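Local coordinates for putative methyl-accepting chemotaxis signal transduction protein (PDB 6W3S) that probably senses chemical stimuli through a periplasmic Cache-type domain, here with a leucine bound, and passes the signal to the chemotaxis machinery, at residues A[136-141]-A[160-165]; A[77-82]-A[131-136]. All coordinates share one frame; numbering follows the deposited sequence. Where two conformers were deposited one is given.

Contact 1 (A[136-141]-A[160-165]); sequences LKQYVI and DIPSED. With LEU (leucine), chain C.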
ATOM      1  N   LEU A 136       3.585 -17.676  -0.812  1.00 16.21           N
ATOM      2  CA  LEU A 136       3.983 -17.615  -2.202  1.00 15.58           C
ATOM      3  C   LEU A 136       5.275 -16.846  -2.441  1.00 16.74           C
ATOM      4  O   LEU A 136       5.719 -16.716  -3.580  1.00 18.60           O
ATOM      5  CB  LEU A 136       2.847 -17.120  -3.093  1.00 17.15           C
ATOM      6  CG  LEU A 136       1.651 -18.076  -3.246  1.00 19.17           C
ATOM      7  CD1 LEU A 136       0.426 -17.470  -3.917  1.00 20.03           C
ATOM      8  CD2 LEU A 136       2.019 -19.320  -4.028  1.00 25.91           C
ATOM      9  N   LYS A 137       5.867 -16.296  -1.386  1.00 16.91           N
ATOM     10  CA  LYS A 137       7.221 -15.757  -1.489  1.00 18.16           C
ATOM     11  C   LYS A 137       7.269 -14.594  -2.500  1.00 16.85           C
ATOM     12  O   LYS A 137       8.170 -14.461  -3.333  1.00 16.56           O
ATOM     13  CB  LYS A 137       8.241 -16.842  -1.814  1.00 22.35           C
ATOM     14  CG  LYS A 137       8.233 -18.023  -0.857  1.00 33.81           C
ATOM     15  CD  LYS A 137       8.603 -17.614   0.551  1.00 37.37           C
ATOM     16  CE  LYS A 137       8.800 -18.857   1.407  1.00 58.22           C
ATOM     17  NZ  LYS A 137       9.166 -18.434   2.790  1.00 77.06           N
ATOM     18  N   GLN A 138       6.232 -13.763  -2.430  1.00 14.09           N
ATOM     19  CA  GLN A 138       6.200 -12.459  -3.110  1.00 13.35           C
ATOM     20  C   GLN A 138       5.997 -11.362  -2.083  1.00 11.08           C
ATOM     21  O   GLN A 138       5.409 -11.600  -1.030  1.00 13.90           O
ATOM     22  CB  GLN A 138       5.062 -12.406  -4.127  1.00 16.99           C
ATOM     23  CG  GLN A 138       5.260 -13.399  -5.251  1.00 18.65           C
ATOM     24  CD  GLN A 138       4.195 -13.299  -6.307  1.00 24.09           C
ATOM     25  OE1 GLN A 138       3.725 -12.207  -6.619  1.00 29.70           O
ATOM     26  NE2 GLN A 138       3.785 -14.442  -6.835  1.00 26.31           N
ATOM     27  N   TYR A 139       6.464 -10.156  -2.384  1.00 12.16           N
ATOM     28  CA  TYR A 139       6.254  -9.024  -1.496  1.00 12.04           C
ATOM     29  C   TYR A 139       4.793  -8.577  -1.631  1.00 10.48           C
ATOM     30  O   TYR A 139       4.278  -8.385  -2.759  1.00 11.83           O
ATOM     31  CB  TYR A 139       7.226  -7.898  -1.813  1.00 12.70           C
ATOM     32  CG  TYR A 139       8.615  -8.225  -1.378  1.00 13.54           C
ATOM     33  CD1 TYR A 139       9.007  -7.984  -0.082  1.00 15.51           C
ATOM     34  CD2 TYR A 139       9.510  -8.860  -2.236  1.00 16.03           C
ATOM     35  CE1 TYR A 139      10.251  -8.377   0.371  1.00 18.71           C
ATOM     36  CE2 TYR A 139      10.750  -9.271  -1.790  1.00 19.42           C
ATOM     37  CZ  TYR A 139      11.124  -9.028  -0.506  1.00 18.05           C
ATOM     38  OH  TYR A 139      12.355  -9.491  -0.084  1.00 23.49           O
ATOM     39  N   VAL A 140       4.156  -8.407  -0.484  1.00  9.73           N
ATOM     40  CA  VAL A 140       2.738  -8.063  -0.401  1.00  9.66           C
ATOM     41  C   VAL A 140       2.524  -6.938   0.599  1.00  9.90           C
ATOM     42  O   VAL A 140       3.301  -6.748   1.528  1.00 10.59           O
ATOM     43  CB  VAL A 140       1.891  -9.287  -0.013  1.00  9.83           C
ATOM     44  CG1 VAL A 140       2.021 -10.395  -1.019  1.00 10.53           C
ATOM     45  CG2 VAL A 140       2.159  -9.742   1.416  1.00 10.41           C
ATOM     46  N   ILE A 141       1.376  -6.283   0.415  1.00  8.43           N
ATOM     47  CA  ILE A 141       0.769  -5.453   1.430  1.00  7.86           C
ATOM     48  C   ILE A 141      -0.464  -6.227   1.861  1.00  8.05           C
ATOM     49  O   ILE A 141      -1.241  -6.694   1.024  1.00  8.27           O
ATOM     50  CB  ILE A 141       0.405  -4.060   0.891  1.00  8.67           C
ATOM     51  CG1 ILE A 141       1.668  -3.312   0.507  1.00 11.10           C
ATOM     52  CG2 ILE A 141      -0.471  -3.311   1.858  1.00  9.60           C
ATOM     53  CD1 ILE A 141       1.436  -2.144  -0.428  1.00 11.07           C
ATOM     54  N   ASP A 160      -3.889 -10.342   0.798  1.00  7.09           N
ATOM     55  CA  ASP A 160      -2.549  -9.988   0.359  1.00  7.04           C
ATOM     56  C   ASP A 160      -2.595  -9.502  -1.085  1.00  7.06           C
ATOM     57  O   ASP A 160      -2.978 -10.248  -1.997  1.00  8.13           O
ATOM     58  CB  ASP A 160      -1.615 -11.200   0.393  1.00  8.38           C
ATOM     59  CG  ASP A 160      -1.334 -11.760   1.761  1.00  7.85           C
ATOM     60  OD1 ASP A 160      -1.630 -11.112   2.793  1.00  8.50           O
ATOM     61  OD2 ASP A 160      -0.758 -12.879   1.800  1.00  8.91           O
ATOM     62  N   ILE A 161      -2.131  -8.275  -1.287  1.00  7.72           N
ATOM     63  CA  ILE A 161      -2.025  -7.689  -2.600  1.00  8.01           C
ATOM     64  C   ILE A 161      -0.536  -7.496  -2.909  1.00  8.68           C
ATOM     65  O   ILE A 161       0.180  -6.932  -2.097  1.00  9.46           O
ATOM     66  CB  ILE A 161      -2.758  -6.320  -2.662  1.00  7.34           C
ATOM     67  CG1 ILE A 161      -4.224  -6.421  -2.192  1.00  8.14           C
ATOM     68  CG2 ILE A 161      -2.644  -5.697  -4.052  1.00  8.90           C
ATOM     69  CD1 ILE A 161      -5.101  -7.331  -3.011  1.00  9.49           C
ATOM     70  N   PRO A 162      -0.065  -7.958  -4.099  1.00  9.90           N
ATOM     71  CA  PRO A 162       1.341  -7.715  -4.381  1.00 10.71           C
ATOM     72  C   PRO A 162       1.747  -6.242  -4.317  1.00  9.04           C
ATOM     73  O   PRO A 162       1.065  -5.384  -4.862  1.00 10.65           O
ATOM     74  CB  PRO A 162       1.495  -8.206  -5.816  1.00 13.38           C
ATOM     75  CG  PRO A 162       0.430  -9.264  -5.961  1.00 16.04           C
ATOM     76  CD  PRO A 162      -0.726  -8.711  -5.174  1.00 11.86           C
ATOM     77  N   SER A 163       2.823  -5.943  -3.598  1.00 10.99           N
ATOM     78  CA  SER A 163       3.264  -4.569  -3.549  1.00 10.34           C
ATOM     79  C   SER A 163       3.639  -4.042  -4.909  1.00  9.74           C
ATOM     80  O   SER A 163       3.537  -2.825  -5.144  1.00 10.53           O
ATOM     81  CB  SER A 163       4.364  -4.408  -2.504  1.00 14.62           C
ATOM     82  OG  SER A 163       5.372  -5.351  -2.713  1.00 17.68           O
ATOM     83  N   GLU A 164       4.084  -4.932  -5.792  1.00 10.90           N
ATOM     84  CA  GLU A 164       4.428  -4.528  -7.168  1.00 12.07           C
ATOM     85  C   GLU A 164       3.207  -3.837  -7.826  1.00 12.02           C
ATOM     86  O   GLU A 164       3.375  -2.989  -8.718  1.00 11.14           O
ATOM     87  CB  GLU A 164       4.847  -5.753  -7.988  1.00 17.96           C
ATOM     88  CG  GLU A 164       5.295  -5.399  -9.398  1.00 22.70           C
ATOM     89  CD  GLU A 164       5.597  -6.593 -10.254  1.00 46.87           C
ATOM     90  OE1 GLU A 164       5.920  -7.642  -9.679  1.00 41.76           O
ATOM     91  OE2 GLU A 164       5.653  -6.428 -11.498  1.00 63.64           O
ATOM     92  N   ASP A 165       1.980  -4.183  -7.417  1.00 10.17           N
ATOM     93  CA  ASP A 165       0.807  -3.546  -8.030  1.00 10.49           C
ATOM     94  C   ASP A 165       0.806  -2.050  -7.760  1.00 10.18           C
ATOM     95  O   ASP A 165       0.518  -1.238  -8.646  1.00 10.67           O
ATOM     96  CB  ASP A 165      -0.478  -4.155  -7.535  1.00 10.05           C
ATOM     97  CG  ASP A 165      -0.729  -5.569  -8.039  1.00 13.46           C
ATOM     98  OD1 ASP A 165       0.021  -6.035  -8.928  1.00 18.34           O
ATOM     99  OD2 ASP A 165      -1.729  -6.161  -7.543  1.00 15.56           O
TER
HETATM  100  N   LEU C 301       1.052 -13.297   3.869  1.00 10.12           N
HETATM  101  CA  LEU C 301       0.678 -13.955   5.151  1.00  9.43           C
HETATM  102  C   LEU C 301       1.979 -14.060   5.954  1.00 10.69           C
HETATM  103  O   LEU C 301       3.060 -14.268   5.368  1.00 11.96           O
HETATM  104  CB  LEU C 301       0.051 -15.307   4.847  1.00 10.16           C
HETATM  105  CG  LEU C 301      -0.619 -16.061   6.022  1.00 11.30           C
HETATM  106  CD1 LEU C 301      -1.674 -17.026   5.485  1.00 12.09           C
HETATM  107  CD2 LEU C 301       0.434 -16.836   6.830  1.00 14.14           C
HETATM  108  OXT LEU C 301       1.920 -14.005   7.200  1.00 11.98           O
HETATM  109  O   HOH W   1       5.093  -7.643  -5.255  1.00 16.12           O
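Ile141 and Ile161 face each other as an antiparallel hydrogen-bonded pair, their two backbone bonds running in opposite senses. Ile141 N gives to Ile161 O at 2.9 Å, and Ile161 N returns a bond to Ile141 O with an N-H...O angle of 179°, while both side chains stand on the sheet face met by Phe32 of helix 4-48. One step along, Val140 and Pro162 form the non-hydrogen-bonded pair, where no N-H is directed across, which suits a proline; Val140 CA instead makes a CA-H...O contact with Ile161 O at 3.3 Å. The next cross-strand donor, Ser163 N, reaches Tyr139 O at 3.0 Å from 40° above the carbonyl plane. A water donates to Tyr139 O (2.7 Å) and accepts from Glu164 N, so the same carbonyl serves the strand end and, through water, the first turn of helix 163-172. These residues lie at the open end of the hairpin made by strands 139-149 and 152-162, in the central antiparallel sheet of a PDC sensor domain of the Cache clan. On the other sheet face, Val140 lays both methyls against Asp160, CG1 being 4.0 Å from Asp160 CB and CG2 equally far from the carboxylate carbon CG. With Asp160 CG anti to its carbonyl carbon (chi1 -66°), the carboxylate extends to the bound leucine, whose amino N donates to OD2 at 2.8 Å. In the second shell, Thr142 and Tyr82 bond to OD1 and Asn80 to OD2, an array that would fix the carboxylate's rotation and probably favours its charged form beside the ligand ammonium.

Contact 2 (A[77-82]-A[131-136]); sequences NALNVY and YLDTVL. With LEU (leucine), chain C.
Asn80 reaches across to Asp133, the side chains coming from opposite directions. From CB, chi1 of -61° sets CG beside the backbone N, pointing the amide at the 133-136 loop, its plane turned 63° from the carboxylate. Asn80 OD1 meets carbon, 3.7 Å from Leu136 CD1 and 3.9 Å from Val135 CG1, and is buried without a polar partner in the model. Asn80 ND2 donates to Asp133 OD2 at 3.0 Å in a bent bond (142°), the acceptor close to the amide plane, and also bonds to Asp160. Leu136 N binds that Asp133 oxygen from the opposite carboxylate face, and Val135 N reaches Asp133 OD1 in an Asx turn, so the loop's backbone holds the carboxylate. Asp133 OD1 also accepts from the amino N of the bound leucine at 2.8 Å; that nitrogen donates too to Tyr131 OH, itself hydrogen-bonded to Thr142, and Thr134 N grips the ligand's O. Leucine CD1 sits 3.7 Å above the centre of the Tyr82 ring. Beside the amide, Leu79 CD1 packs on Leu136 CD1 at 3.7 Å. Loop 133-136, following edge strand 126-132, folds over the start of strand 80-84, which strand 152-162 flanks, and touches Gln94 of strand 90-94.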
ATOM      1  N   ASN A  77      -7.906 -10.368  -8.241  1.00 10.16           N
ATOM      2  CA  ASN A  77      -6.585 -10.957  -8.513  1.00 10.18           C
ATOM      3  C   ASN A  77      -5.643 -10.710  -7.325  1.00  9.90           C
ATOM      4  O   ASN A  77      -4.474 -10.339  -7.467  1.00 12.42           O
ATOM      5  CB  ASN A  77      -5.984 -10.452  -9.824  1.00 11.07           C
ATOM      6  CG  ASN A  77      -4.755 -11.220 -10.218  1.00 13.66           C
ATOM      7  OD1 ASN A  77      -4.687 -12.420  -9.985  1.00 18.23           O
ATOM      8  ND2 ASN A  77      -3.811 -10.561 -10.906  1.00 22.35           N
ATOM      9  N   ALA A  78      -6.148 -10.978  -6.122  1.00  9.40           N
ATOM     10  CA  ALA A  78      -5.272 -10.961  -4.954  1.00  8.83           C
ATOM     11  C   ALA A  78      -4.363 -12.191  -4.951  1.00  9.50           C
ATOM     12  O   ALA A  78      -4.620 -13.166  -5.626  1.00 11.60           O
ATOM     13  CB  ALA A  78      -6.091 -10.948  -3.675  1.00  9.22           C
ATOM     14  N   LEU A  79      -3.277 -12.119  -4.209  1.00  7.83           N
ATOM     15  CA  LEU A  79      -2.330 -13.218  -4.108  1.00  8.33           C
ATOM     16  C   LEU A  79      -2.851 -14.301  -3.155  1.00  7.51           C
ATOM     17  O   LEU A  79      -2.841 -15.470  -3.499  1.00  9.43           O
ATOM     18  CB  LEU A  79      -0.975 -12.698  -3.646  1.00  9.57           C
ATOM     19  CG  LEU A  79       0.106 -13.743  -3.869  1.00 12.79           C
ATOM     20  CD1 LEU A  79       0.374 -14.043  -5.364  1.00 15.99           C
ATOM     21  CD2 LEU A  79       1.397 -13.295  -3.200  1.00 15.16           C
ATOM     22  N   ASN A  80      -3.345 -13.891  -1.983  1.00  7.34           N
ATOM     23  CA  ASN A  80      -3.874 -14.807  -0.973  1.00  8.43           C
ATOM     24  C   ASN A  80      -5.027 -14.093  -0.295  1.00  8.01           C
ATOM     25  O   ASN A  80      -4.975 -12.864  -0.097  1.00  7.79           O
ATOM     26  CB  ASN A  80      -2.872 -15.111   0.126  1.00 10.03           C
ATOM     27  CG  ASN A  80      -1.624 -15.770  -0.396  1.00  9.04           C
ATOM     28  OD1 ASN A  80      -1.665 -16.895  -0.899  1.00 11.28           O
ATOM     29  ND2 ASN A  80      -0.485 -15.118  -0.147  1.00  9.26           N
ATOM     30  N   VAL A  81      -6.059 -14.863   0.068  1.00  7.05           N
ATOM     31  CA  VAL A  81      -7.143 -14.354   0.899  1.00  6.01           C
ATOM     32  C   VAL A  81      -7.410 -15.461   1.928  1.00  6.41           C
ATOM     33  O   VAL A  81      -7.511 -16.624   1.555  1.00  8.40           O
ATOM     34  CB  VAL A  81      -8.402 -14.012   0.074  1.00  6.98           C
ATOM     35  CG1 VAL A  81      -9.570 -13.612   0.959  1.00  8.32           C
ATOM     36  CG2 VAL A  81      -8.140 -12.981  -1.021  1.00  7.27           C
ATOM     37  N   TYR A  82      -7.568 -15.083   3.200  1.00  7.25           N
ATOM     38  CA  TYR A  82      -7.533 -16.101   4.237  1.00  6.87           C
ATOM     39  C   TYR A  82      -8.263 -15.634   5.495  1.00  6.59           C
ATOM     40  O   TYR A  82      -8.428 -14.439   5.733  1.00  7.66           O
ATOM     41  CB  TYR A  82      -6.048 -16.524   4.551  1.00  7.59           C
ATOM     42  CG  TYR A  82      -5.058 -15.377   4.720  1.00  7.81           C
ATOM     43  CD1 TYR A  82      -4.376 -14.883   3.603  1.00  7.74           C
ATOM     44  CD2 TYR A  82      -4.791 -14.787   5.942  1.00  7.84           C
ATOM     45  CE1 TYR A  82      -3.465 -13.849   3.716  1.00  8.09           C
ATOM     46  CE2 TYR A  82      -3.887 -13.752   6.085  1.00  7.52           C
ATOM     47  CZ  TYR A  82      -3.197 -13.295   4.951  1.00  7.09           C
ATOM     48  OH  TYR A  82      -2.281 -12.291   5.114  1.00  8.87           O
ATOM     49  N   TYR A 131       5.976  -6.696   2.864  1.00 12.10           N
ATOM     50  CA  TYR A 131       6.820  -7.756   3.426  1.00 11.84           C
ATOM     51  C   TYR A 131       6.716  -9.011   2.554  1.00 11.83           C
ATOM     52  O   TYR A 131       5.828  -9.120   1.710  1.00 11.60           O
ATOM     53  CB  TYR A 131       6.439  -8.100   4.881  1.00 11.85           C
ATOM     54  CG  TYR A 131       5.120  -8.787   4.975  1.00 11.73           C
ATOM     55  CD1 TYR A 131       3.924  -8.058   5.000  1.00 11.18           C
ATOM     56  CD2 TYR A 131       5.049 -10.161   5.103  1.00 13.02           C
ATOM     57  CE1 TYR A 131       2.722  -8.701   4.973  1.00 10.78           C
ATOM     58  CE2 TYR A 131       3.825 -10.813   5.100  1.00 10.15           C
ATOM     59  CZ  TYR A 131       2.678 -10.084   5.007  1.00  9.63           C
ATOM     60  OH  TYR A 131       1.482 -10.757   5.024  1.00  9.83           O
ATOM     61  N   LEU A 132       7.656  -9.935   2.760  1.00 12.04           N
ATOM     62  CA  LEU A 132       7.671 -11.164   2.007  1.00 12.70           C
ATOM     63  C   LEU A 132       6.693 -12.216   2.490  1.00 11.24           C
ATOM     64  O   LEU A 132       6.835 -12.751   3.579  1.00 13.81           O
ATOM     65  CB  LEU A 132       9.098 -11.723   2.016  1.00 14.60           C
ATOM     66  CG  LEU A 132       9.339 -12.889   1.049  1.00 15.29           C
ATOM     67  CD1 LEU A 132       9.157 -12.459  -0.406  1.00 19.22           C
ATOM     68  CD2 LEU A 132      10.744 -13.435   1.295  1.00 18.59           C
ATOM     69  N   ASP A 133       5.629 -12.431   1.726  1.00 11.47           N
ATOM     70  CA  ASP A 133       4.635 -13.428   2.070  1.00 10.95           C
ATOM     71  C   ASP A 133       5.267 -14.808   2.218  1.00 10.93           C
ATOM     72  O   ASP A 133       6.030 -15.242   1.354  1.00 12.70           O
ATOM     73  CB  ASP A 133       3.584 -13.465   0.966  1.00 10.77           C
ATOM     74  CG  ASP A 133       2.749 -14.712   0.991  1.00  9.91           C
ATOM     75  OD1 ASP A 133       2.257 -15.078   2.097  1.00 11.15           O
ATOM     76  OD2 ASP A 133       2.512 -15.272  -0.111  1.00 11.42           O
ATOM     77  N   THR A 134       4.911 -15.507   3.291  0.60 12.10           N
ATOM     78  CA  THR A 134       5.441 -16.836   3.535  0.60 14.04           C
ATOM     79  C   THR A 134       4.853 -17.944   2.645  0.60 13.05           C
ATOM     80  O   THR A 134       5.484 -19.010   2.455  0.60 17.30           O
ATOM     81  CB  THR A 134       5.336 -17.186   5.025  0.60 15.96           C
ATOM     82  OG1 THR A 134       3.989 -17.255   5.471  0.60 21.06           O
ATOM     83  CG2 THR A 134       6.079 -16.247   5.853  0.60 19.56           C
ATOM     84  N   VAL A 135       3.668 -17.702   2.082  1.00 12.85           N
ATOM     85  CA  VAL A 135       3.017 -18.737   1.280  1.00 13.69           C
ATOM     86  C   VAL A 135       3.596 -18.813  -0.141  1.00 14.05           C
ATOM     87  O   VAL A 135       4.071 -19.846  -0.607  1.00 16.35           O
ATOM     88  CB  VAL A 135       1.478 -18.543   1.256  1.00 14.86           C
ATOM     89  CG1 VAL A 135       0.818 -19.587   0.362  1.00 16.09           C
ATOM     90  CG2 VAL A 135       0.894 -18.612   2.664  1.00 14.53           C
ATOM     91  N   LEU A 136       3.585 -17.676  -0.812  1.00 16.21           N
ATOM     92  CA  LEU A 136       3.983 -17.615  -2.202  1.00 15.58           C
ATOM     93  C   LEU A 136       5.275 -16.846  -2.441  1.00 16.74           C
ATOM     94  O   LEU A 136       5.719 -16.716  -3.580  1.00 18.60           O
ATOM     95  CB  LEU A 136       2.847 -17.120  -3.093  1.00 17.15           C
ATOM     96  CG  LEU A 136       1.651 -18.076  -3.246  1.00 19.17           C
ATOM     97  CD1 LEU A 136       0.426 -17.470  -3.917  1.00 20.03           C
ATOM     98  CD2 LEU A 136       2.019 -19.320  -4.028  1.00 25.91           C
TER
HETATM   99  N   LEU C 301       1.052 -13.297   3.869  1.00 10.12           N
HETATM  100  CA  LEU C 301       0.678 -13.955   5.151  1.00  9.43           C
HETATM  101  C   LEU C 301       1.979 -14.060   5.954  1.00 10.69           C
HETATM  102  O   LEU C 301       3.060 -14.268   5.368  1.00 11.96           O
HETATM  103  CB  LEU C 301       0.051 -15.307   4.847  1.00 10.16           C
HETATM  104  CG  LEU C 301      -0.619 -16.061   6.022  1.00 11.30           C
HETATM  105  CD1 LEU C 301      -1.674 -17.026   5.485  1.00 12.09           C
HETATM  106  CD2 LEU C 301       0.434 -16.836   6.830  1.00 14.14           C
HETATM  107  OXT LEU C 301       1.920 -14.005   7.200  1.00 11.98           O

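Both contacts reach the same antiparallel sheet and one leucine site, their centres about 6 Å apart. Contact 1 is the more deeply buried and joins adjacent strands, so regular main-chain bonds dominate it; contact 2 is partly buried and bridges strand 80-84 to a loop, so side-chain bonds and apolar packing replace strand pairing. They share Leu136, which packs only in contact 2. Val140 N and Tyr131 O, 2.8 Å apart, connect the two directly. One carboxylate from each, Asp160 and Asp133, receives the ligand's amino group; of the two contacts, contact 2 meets the ligand's carboxylate and side chain, and Trp115 adds a further hydrogen bond from outside both.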